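Local structure of bifunctional thiamine biosynthesis protein ThiDN (2PHP) at residues Glu92-Asp102 and Met159-Val170. The protein probably makes thiamine phosphate through its C-terminal ThiN-family synthase domain, the part described here, and phosphorylates hydroxymethylpyrimidine and its phosphate through its N-terminal kinase domain. Numbering follows the deposited sequence.
Sequences EIRACMNIKYD and MIRVLGRDAIEV
Ile160 meets Ile99 and Tyr101 at one end of an antiparallel strand pair, a worked example of how backbone bonds set the register that side chains then exploit. Strands 95-100 and 159-164 are central neighbours in the mixed sheet of the ThiN domain. Ile99 N reaches Ile160 O at 2.8 Å and almost straight (176°), and Ile160 N returns a bond to Ile99 O. With CG1 set between its own backbone N and carbonyl carbon (chi1 68°), Ile99 lays that carbon 3.7 Å from Ile160 CB, while its CD1 extends to Val162 CG2. Ile160 CG1 approaches the Tyr101 ring at its edge, 3.8 Å from CD1.

At the other end, Gly164 O accepts from Ala95 N (3.1 Å) and more weakly from Arg94 N, a classic beta bulge. Beyond it, the Arg165 chain runs alongside Glu92, and a salt bridge with a weak, bent hydrogen bond joins Arg165 NE to Glu92 OE2 at 3.3 Å, the two flat groups turned 57° apart. Arg165 N bonds firmly to Glu169 OE1, tying it to the helix. Arg165 O lies over one face of the Arg94 guanidinium, whose NH1 is held by Glu39 and Ser40 of the adjoining strand.

Asp166 N-caps that helix: its OD1 takes Glu169 N at 2.8 Å, nearly in line with the C-O bond. The first turn brings Val170 CG2 within 3.7 Å of Ala95 CB and CG1 against Met97 CB. Straighter bonds thus hold the Ile160 end and more bent ones the bulge, where the exposed Glu92-Arg165 pair probably adds less than backbone bonds and apolar packing.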
loop_
_atom_site.group_PDB
_atom_site.type_symbol
_atom_site.label_atom_id
_atom_site.label_comp_id
_atom_site.label_asym_id
_atom_site.label_seq_id
_atom_site.Cartn_x
_atom_site.Cartn_y
_atom_site.Cartn_z
ATOM N N GLU B 92 6.120 -32.881 9.067
ATOM C CA GLU B 92 7.179 -32.025 8.540
ATOM C C GLU B 92 6.610 -30.949 7.614
ATOM O O GLU B 92 7.261 -29.946 7.344
ATOM C CB GLU B 92 8.209 -32.846 7.755
ATOM C CG GLU B 92 9.419 -33.311 8.551
ATOM C CD GLU B 92 10.496 -33.918 7.655
ATOM O OE1 GLU B 92 11.580 -34.247 8.177
ATOM O OE2 GLU B 92 10.264 -34.071 6.434
ATOM N N ILE B 93 5.401 -31.169 7.117
ATOM C CA ILE B 93 4.760 -30.214 6.210
ATOM C C ILE B 93 4.068 -29.083 6.988
ATOM O O ILE B 93 3.050 -29.302 7.639
ATOM C CB ILE B 93 3.742 -30.949 5.313
ATOM C CG1 ILE B 93 4.476 -31.992 4.464
ATOM C CG2 ILE B 93 3.005 -29.961 4.411
ATOM C CD1 ILE B 93 5.512 -31.394 3.504
ATOM N N ARG B 94 4.631 -27.877 6.913
ATOM C CA ARG B 94 4.077 -26.722 7.625
ATOM C C ARG B 94 3.643 -25.552 6.729
ATOM O O ARG B 94 3.151 -24.546 7.236
ATOM C CB ARG B 94 5.101 -26.199 8.646
ATOM C CG ARG B 94 5.581 -27.247 9.634
ATOM C CD ARG B 94 6.607 -26.691 10.615
ATOM N NE ARG B 94 7.868 -26.300 9.977
ATOM C CZ ARG B 94 8.211 -25.047 9.697
ATOM N NH1 ARG B 94 7.390 -24.055 10.000
ATOM N NH2 ARG B 94 9.375 -24.785 9.109
ATOM N N ALA B 95 3.802 -25.673 5.413
ATOM C CA ALA B 95 3.441 -24.563 4.530
ATOM C C ALA B 95 2.668 -24.914 3.268
ATOM O O ALA B 95 2.777 -26.024 2.731
ATOM C CB ALA B 95 4.698 -23.777 4.153
ATOM N N CYS B 96 1.909 -23.934 2.783
ATOM C CA CYS B 96 1.098 -24.105 1.585
ATOM C C CYS B 96 0.740 -22.773 0.925
ATOM O O CYS B 96 0.548 -21.755 1.597
ATOM C CB CYS B 96 -0.187 -24.859 1.938
ATOM S SG CYS B 96 -1.380 -25.034 0.579
HETATM N N MSE B 97 0.659 -22.799 -0.401
HETATM C CA MSE B 97 0.291 -21.624 -1.186
HETATM C C MSE B 97 -0.626 -22.080 -2.311
HETATM O O MSE B 97 -0.325 -23.067 -2.984
HETATM C CB MSE B 97 1.527 -20.965 -1.795
HETATM C CG MSE B 97 1.180 -19.849 -2.761
HETATM SE SE MSE B 97 2.735 -18.918 -3.405
HETATM C CE MSE B 97 1.888 -17.415 -4.284
ATOM N N ASN B 98 -1.739 -21.381 -2.519
ATOM C CA ASN B 98 -2.643 -21.760 -3.598
ATOM C C ASN B 98 -2.337 -20.917 -4.827
ATOM O O ASN B 98 -2.110 -19.715 -4.711
ATOM C CB ASN B 98 -4.108 -21.587 -3.184
ATOM C CG ASN B 98 -4.482 -20.137 -2.908
ATOM O OD1 ASN B 98 -3.967 -19.515 -1.975
ATOM N ND2 ASN B 98 -5.383 -19.592 -3.725
ATOM N N ILE B 99 -2.301 -21.559 -5.996
ATOM C CA ILE B 99 -2.028 -20.861 -7.250
ATOM C C ILE B 99 -3.038 -21.263 -8.320
ATOM O O ILE B 99 -3.763 -22.253 -8.169
ATOM C CB ILE B 99 -0.600 -21.147 -7.768
ATOM C CG1 ILE B 99 -0.475 -22.607 -8.200
ATOM C CG2 ILE B 99 0.419 -20.835 -6.678
ATOM C CD1 ILE B 99 0.907 -22.946 -8.746
ATOM N N LYS B 100 -3.093 -20.482 -9.389
ATOM C CA LYS B 100 -4.035 -20.742 -10.462
ATOM C C LYS B 100 -3.863 -22.134 -11.076
ATOM O O LYS B 100 -2.746 -22.635 -11.246
ATOM C CB LYS B 100 -3.896 -19.664 -11.528
ATOM C CG LYS B 100 -4.886 -19.770 -12.661
ATOM C CD LYS B 100 -4.532 -18.785 -13.762
ATOM C CE LYS B 100 -5.596 -18.767 -14.848
ATOM N NZ LYS B 100 -5.188 -17.844 -15.938
ATOM N N TYR B 101 -4.989 -22.757 -11.398
ATOM C CA TYR B 101 -5.004 -24.089 -11.981
ATOM C C TYR B 101 -4.949 -24.078 -13.505
ATOM O O TYR B 101 -5.428 -23.147 -14.140
ATOM C CB TYR B 101 -6.271 -24.819 -11.545
ATOM C CG TYR B 101 -6.536 -26.084 -12.329
ATOM C CD1 TYR B 101 -5.920 -27.289 -11.979
ATOM C CD2 TYR B 101 -7.411 -26.082 -13.415
ATOM C CE1 TYR B 101 -6.176 -28.458 -12.687
ATOM C CE2 TYR B 101 -7.674 -27.243 -14.130
ATOM C CZ TYR B 101 -7.057 -28.429 -13.759
ATOM O OH TYR B 101 -7.340 -29.594 -14.441
ATOM N N ASP B 102 -4.378 -25.133 -14.080
ATOM C CA ASP B 102 -4.285 -25.289 -15.533
ATOM C C ASP B 102 -3.991 -26.757 -15.851
ATOM O O ASP B 102 -2.956 -27.286 -15.447
ATOM C CB ASP B 102 -3.185 -24.398 -16.112
ATOM C CG ASP B 102 -3.041 -24.549 -17.627
ATOM O OD1 ASP B 102 -2.753 -25.671 -18.103
ATOM O OD2 ASP B 102 -3.211 -23.544 -18.343
HETATM N N MSE B 159 -8.196 -25.219 -8.586
HETATM C CA MSE B 159 -7.023 -24.732 -7.861
HETATM C C MSE B 159 -5.857 -25.706 -7.762
HETATM O O MSE B 159 -6.050 -26.916 -7.726
HETATM C CB MSE B 159 -7.424 -24.363 -6.427
HETATM C CG MSE B 159 -6.458 -23.415 -5.727
HETATM SE SE MSE B 159 -6.651 -21.633 -6.489
HETATM C CE MSE B 159 -8.545 -21.429 -6.123
ATOM N N ILE B 160 -4.644 -25.161 -7.711
ATOM C CA ILE B 160 -3.443 -25.969 -7.526
ATOM C C ILE B 160 -2.869 -25.506 -6.192
ATOM O O ILE B 160 -2.639 -24.315 -5.984
ATOM C CB ILE B 160 -2.369 -25.729 -8.606
ATOM C CG1 ILE B 160 -2.794 -26.358 -9.934
ATOM C CG2 ILE B 160 -1.038 -26.336 -8.143
ATOM C CD1 ILE B 160 -1.872 -26.018 -11.084
ATOM N N ARG B 161 -2.656 -26.439 -5.279
ATOM C CA ARG B 161 -2.104 -26.101 -3.979
ATOM C C ARG B 161 -0.711 -26.724 -3.847
ATOM O O ARG B 161 -0.548 -27.937 -3.980
ATOM C CB ARG B 161 -3.057 -26.591 -2.882
ATOM C CG ARG B 161 -4.485 -26.083 -3.087
ATOM C CD ARG B 161 -5.497 -26.733 -2.158
ATOM N NE ARG B 161 -6.852 -26.239 -2.420
ATOM C CZ ARG B 161 -7.628 -26.652 -3.421
ATOM N NH1 ARG B 161 -7.203 -27.589 -4.268
ATOM N NH2 ARG B 161 -8.822 -26.105 -3.594
ATOM N N VAL B 162 0.292 -25.877 -3.622
ATOM C CA VAL B 162 1.677 -26.307 -3.473
ATOM C C VAL B 162 2.022 -26.388 -1.978
ATOM O O VAL B 162 1.846 -25.419 -1.241
ATOM C CB VAL B 162 2.636 -25.315 -4.196
ATOM C CG1 VAL B 162 4.083 -25.738 -4.011
ATOM C CG2 VAL B 162 2.291 -25.251 -5.691
ATOM N N LEU B 163 2.499 -27.551 -1.537
ATOM C CA LEU B 163 2.844 -27.765 -0.131
ATOM C C LEU B 163 4.348 -27.967 0.048
ATOM O O LEU B 163 5.061 -28.262 -0.912
ATOM C CB LEU B 163 2.099 -28.992 0.422
ATOM C CG LEU B 163 0.563 -29.013 0.375
ATOM C CD1 LEU B 163 0.089 -29.243 -1.048
ATOM C CD2 LEU B 163 0.027 -30.127 1.265
ATOM N N GLY B 164 4.826 -27.814 1.279
ATOM C CA GLY B 164 6.245 -27.980 1.545
ATOM C C GLY B 164 6.558 -27.873 3.024
ATOM O O GLY B 164 5.656 -27.663 3.837
ATOM N N ARG B 165 7.836 -28.012 3.371
ATOM C CA ARG B 165 8.263 -27.950 4.767
ATOM C C ARG B 165 8.105 -26.558 5.367
ATOM O O ARG B 165 7.754 -26.421 6.542
ATOM C CB ARG B 165 9.712 -28.436 4.895
ATOM C CG ARG B 165 9.882 -29.896 4.487
ATOM C CD ARG B 165 10.951 -30.605 5.296
ATOM N NE ARG B 165 11.594 -31.668 4.531
ATOM C CZ ARG B 165 12.001 -31.543 3.268
ATOM N NH1 ARG B 165 11.839 -30.390 2.620
ATOM N NH2 ARG B 165 12.553 -32.576 2.641
ATOM N N ASP B 166 8.379 -25.532 4.567
ATOM C CA ASP B 166 8.216 -24.148 5.003
ATOM C C ASP B 166 7.889 -23.271 3.801
ATOM O O ASP B 166 7.991 -23.712 2.650
ATOM C CB ASP B 166 9.460 -23.622 5.732
ATOM C CG ASP B 166 10.722 -23.732 4.906
ATOM O OD1 ASP B 166 10.724 -23.299 3.728
ATOM O OD2 ASP B 166 11.722 -24.241 5.451
ATOM N N ALA B 167 7.488 -22.034 4.076
ATOM C CA ALA B 167 7.096 -21.105 3.024
ATOM C C ALA B 167 8.140 -20.897 1.927
ATOM O O ALA B 167 7.785 -20.748 0.759
ATOM C CB ALA B 167 6.704 -19.757 3.637
ATOM N N ILE B 168 9.415 -20.873 2.304
ATOM C CA ILE B 168 10.476 -20.667 1.330
ATOM C C ILE B 168 10.560 -21.847 0.373
ATOM O O ILE B 168 10.750 -21.669 -0.829
ATOM C CB ILE B 168 11.848 -20.482 2.010
ATOM C CG1 ILE B 168 11.789 -19.304 2.990
ATOM C CG2 ILE B 168 12.918 -20.223 0.947
ATOM C CD1 ILE B 168 13.071 -19.075 3.781
ATOM N N GLU B 169 10.407 -23.053 0.910
ATOM C CA GLU B 169 10.456 -24.246 0.087
ATOM C C GLU B 169 9.278 -24.236 -0.885
ATOM O O GLU B 169 9.407 -24.651 -2.036
ATOM C CB GLU B 169 10.389 -25.499 0.957
ATOM C CG GLU B 169 10.821 -26.753 0.219
ATOM C CD GLU B 169 10.765 -27.995 1.083
ATOM O OE1 GLU B 169 9.644 -28.485 1.349
ATOM O OE2 GLU B 169 11.844 -28.475 1.499
ATOM N N VAL B 170 8.131 -23.756 -0.413
ATOM C CA VAL B 170 6.942 -23.692 -1.247
ATOM C C VAL B 170 7.146 -22.720 -2.413
ATOM O O VAL B 170 6.817 -23.031 -3.563
ATOM C CB VAL B 170 5.716 -23.259 -0.421
ATOM C CG1 VAL B 170 4.556 -22.901 -1.347
ATOM C CG2 VAL B 170 5.304 -24.386 0.507
HETATM O O HOH W 1 12.078 -23.166 8.616
#